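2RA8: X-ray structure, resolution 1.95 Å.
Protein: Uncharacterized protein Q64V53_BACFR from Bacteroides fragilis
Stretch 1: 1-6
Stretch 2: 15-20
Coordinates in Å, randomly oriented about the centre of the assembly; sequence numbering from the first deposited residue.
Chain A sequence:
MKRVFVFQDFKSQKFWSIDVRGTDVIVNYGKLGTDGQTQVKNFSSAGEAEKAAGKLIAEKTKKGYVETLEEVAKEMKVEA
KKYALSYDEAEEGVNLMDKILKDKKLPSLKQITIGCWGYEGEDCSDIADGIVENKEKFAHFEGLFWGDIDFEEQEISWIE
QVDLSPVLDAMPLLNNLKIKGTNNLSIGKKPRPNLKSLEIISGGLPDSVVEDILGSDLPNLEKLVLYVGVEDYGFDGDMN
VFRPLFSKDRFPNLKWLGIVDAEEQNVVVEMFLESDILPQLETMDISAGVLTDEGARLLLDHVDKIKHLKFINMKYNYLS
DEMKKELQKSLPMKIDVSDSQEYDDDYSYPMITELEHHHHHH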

HETATM    1  N   MSE A   1       0.514  20.824 -28.948  1.00 41.67           N
HETATM    2  CA  MSE A   1      -0.651  19.952 -29.263  1.00 36.65           C
HETATM    3  C   MSE A   1      -0.876  18.966 -28.155  1.00 26.75           C
HETATM    4  O   MSE A   1       0.053  18.266 -27.733  1.00 28.58           O
HETATM    5  CB  MSE A   1      -0.417  19.214 -30.584  1.00 36.88           C
ATOM      6  N   LYS A   2      -2.116  18.899 -27.675  1.00 22.49           N
ATOM      7  CA  LYS A   2      -2.467  17.989 -26.593  1.00 19.40           C
ATOM      8  C   LYS A   2      -2.338  16.541 -26.967  1.00 24.85           C
ATOM      9  O   LYS A   2      -2.785  16.106 -28.033  1.00 20.75           O
ATOM     10  CB  LYS A   2      -3.898  18.237 -26.115  1.00 16.75           C
ATOM     11  CG  LYS A   2      -4.353  17.273 -25.025  1.00 19.54           C
ATOM     12  CD  LYS A   2      -5.394  17.908 -24.104  1.00 24.74           C
ATOM     13  CE  LYS A   2      -6.688  18.249 -24.825  1.00 29.96           C
ATOM     14  NZ  LYS A   2      -7.718  18.763 -23.861  1.00 36.44           N
ATOM     15  N   ARG A   3      -1.697  15.786 -26.089  1.00 24.30           N
ATOM     16  CA  ARG A   3      -1.546  14.363 -26.305  1.00 20.96           C
ATOM     17  C   ARG A   3      -2.286  13.691 -25.190  1.00 25.04           C
ATOM     18  O   ARG A   3      -2.051  13.971 -24.003  1.00 20.05           O
ATOM     19  CB  ARG A   3      -0.072  13.981 -26.316  1.00 28.26           C
ATOM     20  CG  ARG A   3       0.649  14.480 -27.564  1.00 28.31           C
ATOM     21  CD  ARG A   3       1.618  13.432 -28.053  1.00 40.52           C
ATOM     22  NE  ARG A   3       2.983  13.713 -27.646  1.00 31.50           N
ATOM     23  CZ  ARG A   3       3.919  12.788 -27.461  1.00 24.58           C
ATOM     24  NH1 ARG A   3       3.642  11.499 -27.635  1.00 22.86           N
ATOM     25  NH2 ARG A   3       5.147  13.158 -27.128  1.00 20.51           N
ATOM     26  N   VAL A   4      -3.217  12.822 -25.573  1.00 18.06           N
ATOM     27  CA  VAL A   4      -4.063  12.107 -24.626  1.00 24.19           C
ATOM     28  C   VAL A   4      -3.666  10.662 -24.433  1.00 24.75           C
ATOM     29  O   VAL A   4      -3.391   9.947 -25.397  1.00 19.14           O
ATOM     30  CB  VAL A   4      -5.531  12.173 -25.085  1.00 20.21           C
ATOM     31  CG1 VAL A   4      -6.446  11.611 -24.004  1.00 19.41           C
ATOM     32  CG2 VAL A   4      -5.899  13.619 -25.408  1.00 21.84           C
ATOM     33  N   PHE A   5      -3.647  10.222 -23.181  1.00 19.75           N
ATOM     34  CA  PHE A   5      -3.275   8.844 -22.858  1.00 17.42           C
ATOM     35  C   PHE A   5      -4.315   8.198 -21.966  1.00 16.63           C
ATOM     36  O   PHE A   5      -4.991   8.881 -21.192  1.00 23.91           O
ATOM     37  CB  PHE A   5      -1.890   8.817 -22.176  1.00 17.76           C
ATOM     38  CG  PHE A   5      -0.797   9.455 -22.996  1.00 25.58           C
ATOM     39  CD1 PHE A   5      -0.708  10.840 -23.112  1.00 25.89           C
ATOM     40  CD2 PHE A   5       0.145   8.670 -23.648  1.00 16.28           C
ATOM     41  CE1 PHE A   5       0.307  11.429 -23.866  1.00 15.50           C
ATOM     42  CE2 PHE A   5       1.160   9.251 -24.404  1.00 22.03           C
ATOM     43  CZ  PHE A   5       1.240  10.631 -24.510  1.00 28.34           C
ATOM     44  N   VAL A   6      -4.441   6.875 -22.066  1.00 20.08           N
ATOM     45  CA  VAL A   6      -5.427   6.120 -21.301  1.00 19.48           C
ATOM     46  C   VAL A   6      -4.873   4.864 -20.642  1.00 18.62           C
ATOM     47  O   VAL A   6      -4.086   4.133 -21.241  1.00 18.27           O
ATOM     48  CB  VAL A   6      -6.607   5.710 -22.224  1.00 13.10           C
ATOM     49  CG1 VAL A   6      -7.585   4.827 -21.468  1.00 31.48           C
ATOM     50  CG2 VAL A   6      -7.305   6.950 -22.746  1.00 13.98           C
ATOM     51  N   PHE A  15      -7.716   8.577 -17.748  1.00 25.65           N
ATOM     52  CA  PHE A  15      -6.993   9.262 -18.814  1.00 28.33           C
ATOM     53  C   PHE A  15      -6.067  10.291 -18.228  1.00 26.12           C
ATOM     54  O   PHE A  15      -6.254  10.766 -17.098  1.00 19.05           O
ATOM     55  CB  PHE A  15      -7.948   9.981 -19.792  1.00 22.74           C
ATOM     56  CG  PHE A  15      -8.603  11.206 -19.210  1.00 22.95           C
ATOM     57  CD1 PHE A  15      -9.687  11.088 -18.346  1.00 17.81           C
ATOM     58  CD2 PHE A  15      -8.107  12.474 -19.489  1.00 21.17           C
ATOM     59  CE1 PHE A  15     -10.261  12.216 -17.763  1.00 25.24           C
ATOM     60  CE2 PHE A  15      -8.679  13.609 -18.908  1.00 16.12           C
ATOM     61  CZ  PHE A  15      -9.757  13.474 -18.044  1.00 22.26           C
ATOM     62  N   TRP A  16      -5.069  10.656 -19.022  1.00 24.09           N
ATOM     63  CA  TRP A  16      -4.074  11.641 -18.640  1.00 17.81           C
ATOM     64  C   TRP A  16      -3.690  12.324 -19.926  1.00 28.54           C
ATOM     65  O   TRP A  16      -3.340  11.656 -20.900  1.00 20.56           O
ATOM     66  CB  TRP A  16      -2.856  10.934 -18.017  1.00 16.65           C
ATOM     67  CG  TRP A  16      -1.724  11.835 -17.604  1.00 22.81           C
ATOM     68  CD1 TRP A  16      -1.580  12.485 -16.406  1.00 26.03           C
ATOM     69  CD2 TRP A  16      -0.574  12.171 -18.388  1.00 14.16           C
ATOM     70  NE1 TRP A  16      -0.404  13.205 -16.397  1.00 20.37           N
ATOM     71  CE2 TRP A  16       0.231  13.030 -17.595  1.00 19.33           C
ATOM     72  CE3 TRP A  16      -0.143  11.824 -19.676  1.00 13.01           C
ATOM     73  CZ2 TRP A  16       1.444  13.551 -18.059  1.00 21.25           C
ATOM     74  CZ3 TRP A  16       1.071  12.344 -20.139  1.00 14.06           C
ATOM     75  CH2 TRP A  16       1.850  13.200 -19.324  1.00 16.98           C
ATOM     76  N   SER A  17      -3.793  13.648 -19.963  1.00 24.79           N
ATOM     77  CA  SER A  17      -3.422  14.388 -21.164  1.00 22.51           C
ATOM     78  C   SER A  17      -2.438  15.470 -20.819  1.00 24.11           C
ATOM     79  O   SER A  17      -2.434  15.997 -19.697  1.00 23.51           O
ATOM     80  CB  SER A  17      -4.657  14.995 -21.856  1.00 19.58           C
ATOM     81  OG  SER A  17      -5.191  16.099 -21.148  1.00 23.85           O
ATOM     82  N   ILE A  18      -1.573  15.793 -21.774  1.00 24.78           N
ATOM     83  CA  ILE A  18      -0.571  16.823 -21.560  1.00 23.31           C
ATOM     84  C   ILE A  18      -0.451  17.721 -22.756  1.00 25.68           C
ATOM     85  O   ILE A  18      -0.574  17.287 -23.905  1.00 22.23           O
ATOM     86  CB  ILE A  18       0.811  16.193 -21.205  1.00 24.34           C
ATOM     87  CG1 ILE A  18       1.797  17.292 -20.807  1.00 14.00           C
ATOM     88  CG2 ILE A  18       1.336  15.371 -22.385  1.00 24.55           C
ATOM     89  CD1 ILE A  18       3.089  16.767 -20.177  1.00 14.73           C
ATOM     90  N   ASP A  19      -0.223  19.001 -22.487  1.00 16.65           N
ATOM     91  CA  ASP A  19      -0.102  20.000 -23.542  1.00 16.78           C
ATOM     92  C   ASP A  19       0.859  21.054 -23.096  1.00 25.88           C
ATOM     93  O   ASP A  19       0.843  21.446 -21.925  1.00 27.75           O
ATOM     94  CB  ASP A  19      -1.476  20.632 -23.812  1.00 13.94           C
ATOM     95  CG  ASP A  19      -1.511  21.456 -25.093  1.00 30.27           C
ATOM     96  OD1 ASP A  19      -0.721  21.179 -26.020  1.00 35.84           O
ATOM     97  OD2 ASP A  19      -2.350  22.377 -25.177  1.00 43.94           O
ATOM     98  N   VAL A  20       1.728  21.501 -23.999  1.00 19.56           N
ATOM     99  CA  VAL A  20       2.672  22.551 -23.649  1.00 26.40           C
ATOM    100  C   VAL A  20       2.322  23.803 -24.398  1.00 31.21           C
ATOM    101  O   VAL A  20       2.265  23.806 -25.629  1.00 27.34           O
ATOM    102  CB  VAL A  20       4.140  22.185 -23.990  1.00 30.53           C
ATOM    103  CG1 VAL A  20       5.053  23.374 -23.665  1.00 26.49           C
ATOM    104  CG2 VAL A  20       4.588  20.969 -23.195  1.00 23.43           C
TER
HETATM  105  O   HOH W   1       1.758  17.464 -25.487  1.00 34.96           O
HETATM  106  O   HOH W   2      -7.749  16.686 -21.781  1.00 29.47           O

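Residues 3-6 and 15-20 run as neighbouring antiparallel strands, their N-to-C directions 162° apart; the whole stretches 1-6 and 15-20 bury 477 Å² between them, both sides summed. Backbone bonds come in two reciprocal pairs. Arg-3 N donates to Ile-18 O (2.9 Å) and Ile-18 N returns a bond to Arg-3 O (2.9 Å); two residues on, Phe-5 N reaches Trp-16 O (2.7 Å) and Trp-16 N reaches Phe-5 O (2.8 Å). Between these rungs, Val-4 and Ser-17 form a non-hydrogen-bonded pair, which lets their CA atoms approach to 4.2 Å. CA-H...O contacts supplement the ladder, as from Ser-17 CA to Arg-3 O (3.2 Å).

Side chains alternate between faces. Phe-5, Trp-16 and Ile-18 share one: Phe-5 CD1 meets the edge of the indole at Trp-16 CE3 (3.6 Å), the ring planes inclined at 56°, and Phe-5 CE1 lies 4.3 Å from Ile-18 CG2. On the other, Val-6 CG2 touches Phe-15 CB (4.3 Å).

Charge pairing anchors the chain start: the Met-1 amino terminus forms a salt bridge with Asp-19, its N 3.2 Å from OD1, although the hydrogen bond itself is weak. Water 1 donates to both Met-1 O (2.9 Å) and Ile-18 O (2.8 Å), while water 2 links Lys-2 NZ (2.9 Å) to Ser-17 OG (2.7 Å).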